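Local coordinates for protein chitinase (Thermococcus chitonophagus, PDB 5XSX) that is probably an endo-acting chitinase that binds and cleaves chitin, with this chain forming the C-terminal part of a longer polypeptide, at residues Asn174-Ala179 with Thr220-Phe225; Arg180-Asn185 with Val230-Glu235. All coordinates share one frame; numbering follows the deposited sequence.

Interaction 1 of 2, residues Asn174-Ala179 with Thr220-Phe225. With NAG (2-acetamido-2-deoxy-beta-D-glucopyranose), chain C.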
loop_
_atom_site.group_PDB
_atom_site.type_symbol
_atom_site.label_atom_id
_atom_site.label_comp_id
_atom_site.label_asym_id
_atom_site.label_seq_id
_atom_site.Cartn_x
_atom_site.Cartn_y
_atom_site.Cartn_z
ATOM N N ASN A 174 18.092 -7.504 -18.175
ATOM C CA ASN A 174 19.175 -8.207 -17.490
ATOM C C ASN A 174 20.157 -8.858 -18.459
ATOM O O ASN A 174 20.478 -10.038 -18.327
ATOM C CB ASN A 174 18.606 -9.263 -16.537
ATOM C CG ASN A 174 17.697 -8.663 -15.485
ATOM O OD1 ASN A 174 17.341 -7.488 -15.556
ATOM N ND2 ASN A 174 17.309 -9.469 -14.505
ATOM N N LEU A 175 20.619 -8.071 -19.429
ATOM C CA LEU A 175 21.563 -8.527 -20.446
ATOM C C LEU A 175 21.013 -9.697 -21.256
ATOM O O LEU A 175 21.723 -10.666 -21.526
ATOM C CB LEU A 175 22.901 -8.914 -19.809
ATOM C CG LEU A 175 23.603 -7.830 -18.987
ATOM C CD1 LEU A 175 24.949 -8.327 -18.480
ATOM C CD2 LEU A 175 23.767 -6.556 -19.801
ATOM N N ALA A 176 19.745 -9.602 -21.643
ATOM C CA ALA A 176 19.130 -10.607 -22.502
ATOM C C ALA A 176 18.706 -9.987 -23.827
ATOM O O ALA A 176 18.455 -8.785 -23.906
ATOM C CB ALA A 176 17.939 -11.250 -21.812
ATOM N N SER A 177 18.633 -10.815 -24.864
ATOM C CA SER A 177 18.217 -10.360 -26.185
ATOM C C SER A 177 16.787 -9.837 -26.149
ATOM O O SER A 177 16.515 -8.708 -26.559
ATOM C CB SER A 177 18.339 -11.493 -27.206
ATOM O OG SER A 177 17.531 -12.599 -26.840
ATOM N N SER A 178 15.877 -10.668 -25.652
ATOM C CA SER A 178 14.478 -10.288 -25.518
ATOM C C SER A 178 13.870 -10.938 -24.284
ATOM O O SER A 178 14.538 -11.688 -23.573
ATOM C CB SER A 178 13.689 -10.682 -26.767
ATOM O OG SER A 178 13.706 -12.086 -26.958
ATOM N N ALA A 179 12.598 -10.650 -24.033
ATOM C CA ALA A 179 11.897 -11.229 -22.895
ATOM C C ALA A 179 10.392 -11.249 -23.133
ATOM O O ALA A 179 9.864 -10.449 -23.906
ATOM C CB ALA A 179 12.224 -10.462 -21.624
ATOM N N THR A 220 12.340 -15.940 -21.629
ATOM C CA THR A 220 13.112 -15.427 -22.757
ATOM C C THR A 220 13.470 -16.501 -23.783
ATOM O O THR A 220 13.556 -17.686 -23.459
ATOM C CB THR A 220 14.413 -14.755 -22.277
ATOM O OG1 THR A 220 15.099 -14.183 -23.397
ATOM C CG2 THR A 220 15.321 -15.767 -21.589
ATOM N N LYS A 221 13.671 -16.070 -25.025
ATOM C CA LYS A 221 14.125 -16.958 -26.090
ATOM C C LYS A 221 15.646 -17.015 -26.123
ATOM O O LYS A 221 16.230 -17.785 -26.886
ATOM C CB LYS A 221 13.598 -16.496 -27.450
ATOM C CG LYS A 221 12.112 -16.714 -27.672
ATOM C CD LYS A 221 11.710 -16.281 -29.074
ATOM C CE LYS A 221 10.239 -16.549 -29.347
ATOM N NZ LYS A 221 9.847 -16.118 -30.718
ATOM N N ASP A 222 16.275 -16.189 -25.293
ATOM C CA ASP A 222 17.728 -16.057 -25.263
ATOM C C ASP A 222 18.406 -17.392 -24.975
ATOM O O ASP A 222 18.212 -17.977 -23.910
ATOM C CB ASP A 222 18.143 -15.016 -24.218
ATOM C CG ASP A 222 19.560 -14.509 -24.422
ATOM O OD1 ASP A 222 20.462 -15.328 -24.694
ATOM O OD2 ASP A 222 19.771 -13.282 -24.314
ATOM N N PRO A 223 19.205 -17.877 -25.938
ATOM C CA PRO A 223 19.920 -19.153 -25.832
ATOM C C PRO A 223 20.986 -19.139 -24.740
ATOM O O PRO A 223 21.272 -20.181 -24.149
ATOM C CB PRO A 223 20.567 -19.311 -27.216
ATOM C CG PRO A 223 19.799 -18.392 -28.115
ATOM C CD PRO A 223 19.414 -17.239 -27.248
ATOM N N ALA A 224 21.563 -17.969 -24.483
ATOM C CA ALA A 224 22.618 -17.840 -23.485
ATOM C C ALA A 224 22.084 -18.100 -22.081
ATOM O O ALA A 224 22.767 -18.698 -21.251
ATOM C CB ALA A 224 23.256 -16.459 -23.563
ATOM N N PHE A 225 20.861 -17.650 -21.823
ATOM C CA PHE A 225 20.245 -17.835 -20.515
ATOM C C PHE A 225 19.709 -19.247 -20.333
ATOM O O PHE A 225 18.877 -19.714 -21.111
ATOM C CB PHE A 225 19.119 -16.822 -20.304
ATOM C CG PHE A 225 19.597 -15.482 -19.835
ATOM C CD1 PHE A 225 19.959 -14.504 -20.745
ATOM C CD2 PHE A 225 19.691 -15.202 -18.483
ATOM C CE1 PHE A 225 20.401 -13.271 -20.314
ATOM C CE2 PHE A 225 20.132 -13.970 -18.046
ATOM C CZ PHE A 225 20.488 -13.004 -18.963
HETATM C C1 NAG C . 21.568 -9.967 -14.425
HETATM C C2 NAG C . 21.211 -8.551 -14.042
HETATM C C3 NAG C . 20.769 -8.438 -12.630
HETATM C C4 NAG C . 19.930 -9.571 -12.080
HETATM C C5 NAG C . 20.064 -10.929 -12.754
HETATM C C6 NAG C . 18.781 -11.689 -12.602
HETATM C C7 NAG C . 22.276 -6.514 -15.079
HETATM C C8 NAG C . 23.519 -5.632 -15.307
HETATM N N2 NAG C . 22.376 -7.712 -14.260
HETATM O O1 NAG C . 21.876 -9.983 -15.755
HETATM O O3 NAG C . 19.987 -7.207 -12.483
HETATM O O4 NAG C . 20.371 -9.760 -10.726
HETATM O O5 NAG C . 20.401 -10.856 -14.186
HETATM O O6 NAG C . 18.966 -12.800 -11.735
HETATM O O7 NAG C . 21.214 -6.209 -15.579
#
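Asp222 meets Ser177 where two loops face each other, a case of a single carboxylate serving backbone on both of them. The CB of Asp222 lies 3.6 Å from Ser177 OG, and CG lies beside the same hydroxyl. With CG swung opposite the backbone N (chi1 -162°), the acid sends one oxygen across the contact and keeps the other within its own loop. OD2 takes the N-H of Ser177 at 2.8 Å in a nearly straight bond (162°), met on the anti side and somewhat out of the carboxylate plane; Ser177 OG adds a weak, long bond to OD2, which also sits 3.3 Å from Ala176 CA. OD1 turns back through its anti lone pair to Ala224 N, which closes an Asx turn. Thr220 repeats the pattern with a hydroxyl: OG1 donates to Ser178 O at 2.6 Å, approaching from above the carbonyl plane, while accepting from Asp222 N in an ST turn. Beyond this polar patch stands Phe225. Two backbone oxygens lie at the edge of its ring, near the ring plane, Asn174 O at 3.0 Å from CZ and Leu175 O at 3.2 Å from CE1; Ala176 CB packs obliquely against CE1. Asn174 O also receives a weak bond from O1 of the bound N-acetylglucosamine, and ND2 of Asn174 lies 3.4 Å from the sugar's O5. Lys212 bonds to both Asn174 OD1 and the sugar. Asn174 thus belongs to a sugar-binding surface, and the loop bearing it rests on Phe225. Chemically, the mainly backbone-directed bonds fix the path of 174-179 rather than its side chains, and the acid's two oxygens divide the work: one couples the loops, the other shapes the turn that presents it.

Interaction 2 of 2, residues Arg180-Asn185 with Val230-Glu235; sequences RMWVPN and VIIDEE
Arg180 lays its side chain across Ile232 and ends at Asp233, so that an apolar flank and a charged tip are used by one residue. Its chain is extended as far as NE, CG lying opposite the backbone N (chi1 -178°), and this carries CD to 3.8 Å from Ile232 CD1 and NE to 3.5 Å from Ile232 CG2. At the end, NH2 makes a salt bridge with Asp233 OD2 at 3.4 Å, the guanidinium and carboxylate planes standing 85° apart. Such upright geometry rules out a flat, two-pronged pairing. Cut back to an alanine here, the residue would probably leave the Asp233 carboxylate without this charged partner and uncover the side of Ile232 along which the chain now runs. Two residues on, Trp182 also faces the 230-235 segment. Its CD1 touches Ile232 CD1 at 3.6 Å from an oblique direction, while Val230 CG1 sits over one face in a CH-pi contact, 4.2 Å from the centroid of the six-membered ring and 25° off its normal. Further on, Pro184 CA lies over the rim of the opposite face, so the indole lies between Val230 and its own chain. Asn185 is the N-cap of helix 186-198. Across the contact, Ile232 and Glu235 bond through both N-H and C=O around Asp233 and Glu234, whose left-handed backbone resembles a type I' turn. The contact therefore sets one side of this two-stranded hairpin, 228-232 with 235-239, against side chains of strand 179-181, the central strand of a three-stranded sheet, and of the chain after it; Val219 of neighbouring strand 218-219 and Tyr237 of the hairpin touch both Arg180 and Ile232, and Trp239 meets Trp182 edge-to-face. Past Asn185 the chain enters the helix.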
loop_
_atom_site.group_PDB
_atom_site.type_symbol
_atom_site.label_atom_id
_atom_site.label_comp_id
_atom_site.label_asym_id
_atom_site.label_seq_id
_atom_site.Cartn_x
_atom_site.Cartn_y
_atom_site.Cartn_z
ATOM N N ARG A 180 9.708 -12.171 -22.465
ATOM C CA ARG A 180 8.261 -12.291 -22.585
ATOM C C ARG A 180 7.612 -12.349 -21.205
ATOM O O ARG A 180 7.964 -13.193 -20.380
ATOM C CB ARG A 180 7.895 -13.534 -23.400
ATOM C CG ARG A 180 6.404 -13.721 -23.628
ATOM C CD ARG A 180 6.127 -15.020 -24.371
ATOM N NE ARG A 180 4.699 -15.269 -24.538
ATOM C CZ ARG A 180 4.008 -14.967 -25.633
ATOM N NH1 ARG A 180 4.613 -14.405 -26.669
ATOM N NH2 ARG A 180 2.710 -15.231 -25.692
ATOM N N MET A 181 6.670 -11.444 -20.957
ATOM C CA MET A 181 5.979 -11.387 -19.673
ATOM C C MET A 181 5.152 -12.645 -19.442
ATOM O O MET A 181 4.398 -13.074 -20.315
ATOM C CB MET A 181 5.093 -10.145 -19.594
ATOM C CG MET A 181 5.863 -8.832 -19.567
ATOM S SD MET A 181 6.936 -8.672 -18.124
ATOM C CE MET A 181 8.545 -9.000 -18.840
ATOM N N TRP A 182 5.296 -13.233 -18.258
ATOM C CA TRP A 182 4.683 -14.522 -17.971
ATOM C C TRP A 182 4.237 -14.642 -16.516
ATOM O O TRP A 182 5.028 -14.437 -15.594
ATOM C CB TRP A 182 5.661 -15.649 -18.317
ATOM C CG TRP A 182 5.142 -17.025 -18.040
ATOM C CD1 TRP A 182 4.131 -17.665 -18.694
ATOM C CD2 TRP A 182 5.626 -17.943 -17.052
ATOM N NE1 TRP A 182 3.947 -18.921 -18.166
ATOM C CE2 TRP A 182 4.853 -19.116 -17.157
ATOM C CE3 TRP A 182 6.635 -17.884 -16.085
ATOM C CZ2 TRP A 182 5.055 -20.220 -16.332
ATOM C CZ3 TRP A 182 6.833 -18.982 -15.268
ATOM C CH2 TRP A 182 6.049 -20.134 -15.397
ATOM N N VAL A 183 2.965 -14.970 -16.317
ATOM C CA VAL A 183 2.437 -15.220 -14.981
ATOM C C VAL A 183 2.627 -16.690 -14.610
ATOM O O VAL A 183 2.010 -17.568 -15.213
ATOM C CB VAL A 183 0.946 -14.849 -14.882
ATOM C CG1 VAL A 183 0.428 -15.105 -13.474
ATOM C CG2 VAL A 183 0.733 -13.397 -15.277
ATOM N N PRO A 184 3.489 -16.957 -13.615
ATOM C CA PRO A 184 3.869 -18.308 -13.184
ATOM C C PRO A 184 2.680 -19.212 -12.857
ATOM O O PRO A 184 2.658 -20.357 -13.306
ATOM C CB PRO A 184 4.721 -18.055 -11.931
ATOM C CG PRO A 184 4.445 -16.638 -11.536
ATOM C CD PRO A 184 4.157 -15.922 -12.809
ATOM N N ASN A 185 1.715 -18.713 -12.089
ATOM C CA ASN A 185 0.509 -19.483 -11.792
ATOM C C ASN A 185 -0.666 -18.599 -11.383
ATOM O O ASN A 185 -0.514 -17.392 -11.199
ATOM C CB ASN A 185 0.784 -20.518 -10.698
ATOM C CG ASN A 185 1.278 -19.893 -9.411
ATOM O OD1 ASN A 185 0.497 -19.329 -8.643
ATOM N ND2 ASN A 185 2.577 -20.002 -9.160
ATOM N N VAL A 230 9.849 -23.729 -20.308
ATOM C CA VAL A 230 8.482 -23.222 -20.266
ATOM C C VAL A 230 7.966 -23.007 -21.686
ATOM O O VAL A 230 8.662 -22.435 -22.524
ATOM C CB VAL A 230 8.388 -21.901 -19.471
ATOM C CG1 VAL A 230 6.979 -21.328 -19.544
ATOM C CG2 VAL A 230 8.804 -22.120 -18.024
ATOM N N ILE A 231 6.749 -23.468 -21.956
ATOM C CA ILE A 231 6.201 -23.413 -23.307
ATOM C C ILE A 231 4.985 -22.498 -23.418
ATOM O O ILE A 231 4.010 -22.645 -22.681
ATOM C CB ILE A 231 5.806 -24.814 -23.800
ATOM C CG1 ILE A 231 6.906 -25.822 -23.466
ATOM C CG2 ILE A 231 5.525 -24.792 -25.296
ATOM C CD1 ILE A 231 8.218 -25.547 -24.162
ATOM N N ILE A 232 5.055 -21.555 -24.351
ATOM C CA ILE A 232 3.943 -20.654 -24.628
ATOM C C ILE A 232 3.645 -20.636 -26.124
ATOM O O ILE A 232 4.521 -20.320 -26.930
ATOM C CB ILE A 232 4.236 -19.218 -24.152
ATOM C CG1 ILE A 232 4.616 -19.209 -22.670
ATOM C CG2 ILE A 232 3.036 -18.320 -24.405
ATOM C CD1 ILE A 232 4.997 -17.841 -22.145
ATOM N N ASP A 233 2.409 -20.979 -26.480
ATOM C CA ASP A 233 1.977 -21.046 -27.876
ATOM C C ASP A 233 2.874 -21.971 -28.696
ATOM O O ASP A 233 3.336 -21.602 -29.777
ATOM C CB ASP A 233 1.949 -19.648 -28.500
ATOM C CG ASP A 233 0.974 -18.717 -27.803
ATOM O OD1 ASP A 233 -0.065 -19.204 -27.311
ATOM O OD2 ASP A 233 1.248 -17.499 -27.747
ATOM N N GLU A 234 3.117 -23.166 -28.161
ATOM C CA GLU A 234 3.947 -24.184 -28.808
ATOM C C GLU A 234 5.358 -23.687 -29.121
ATOM O O GLU A 234 5.988 -24.147 -30.073
ATOM C CB GLU A 234 3.277 -24.684 -30.092
ATOM C CG GLU A 234 1.950 -25.390 -29.867
ATOM C CD GLU A 234 0.794 -24.691 -30.554
ATOM O OE1 GLU A 234 1.024 -23.639 -31.188
ATOM O OE2 GLU A 234 -0.346 -25.193 -30.461
ATOM N N GLU A 235 5.849 -22.749 -28.317
ATOM C CA GLU A 235 7.200 -22.230 -28.490
ATOM C C GLU A 235 8.007 -22.382 -27.205
ATOM O O GLU A 235 7.494 -22.159 -26.109
ATOM C CB GLU A 235 7.164 -20.762 -28.922
ATOM C CG GLU A 235 6.466 -20.521 -30.251
ATOM C CD GLU A 235 6.546 -19.074 -30.698
ATOM O OE1 GLU A 235 7.296 -18.297 -30.071
ATOM O OE2 GLU A 235 5.858 -18.713 -31.676
#

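The first segments of the two interactions are contiguous, 174-179 running directly into 180-185; the second segments, 220-225 and 230-235, follow about forty residues later, beyond helices 186-198 and 203-214. Along the chain the segments of the two contacts therefore alternate, and their centres lie about 14 Å apart. Strands 179-181 and 218-219 are neighbours in one small antiparallel sheet. A long, weak salt bridge, Lys221 NZ to Glu235 OE1 at 3.4 Å, joins the contacts directly. Interaction 1 joins the sugar-side loop to the loop after strand 218-219, and interaction 2 sets the hairpin 228-232/235-239 against strand 179-181 and the residues after it, both far from the chain's centre.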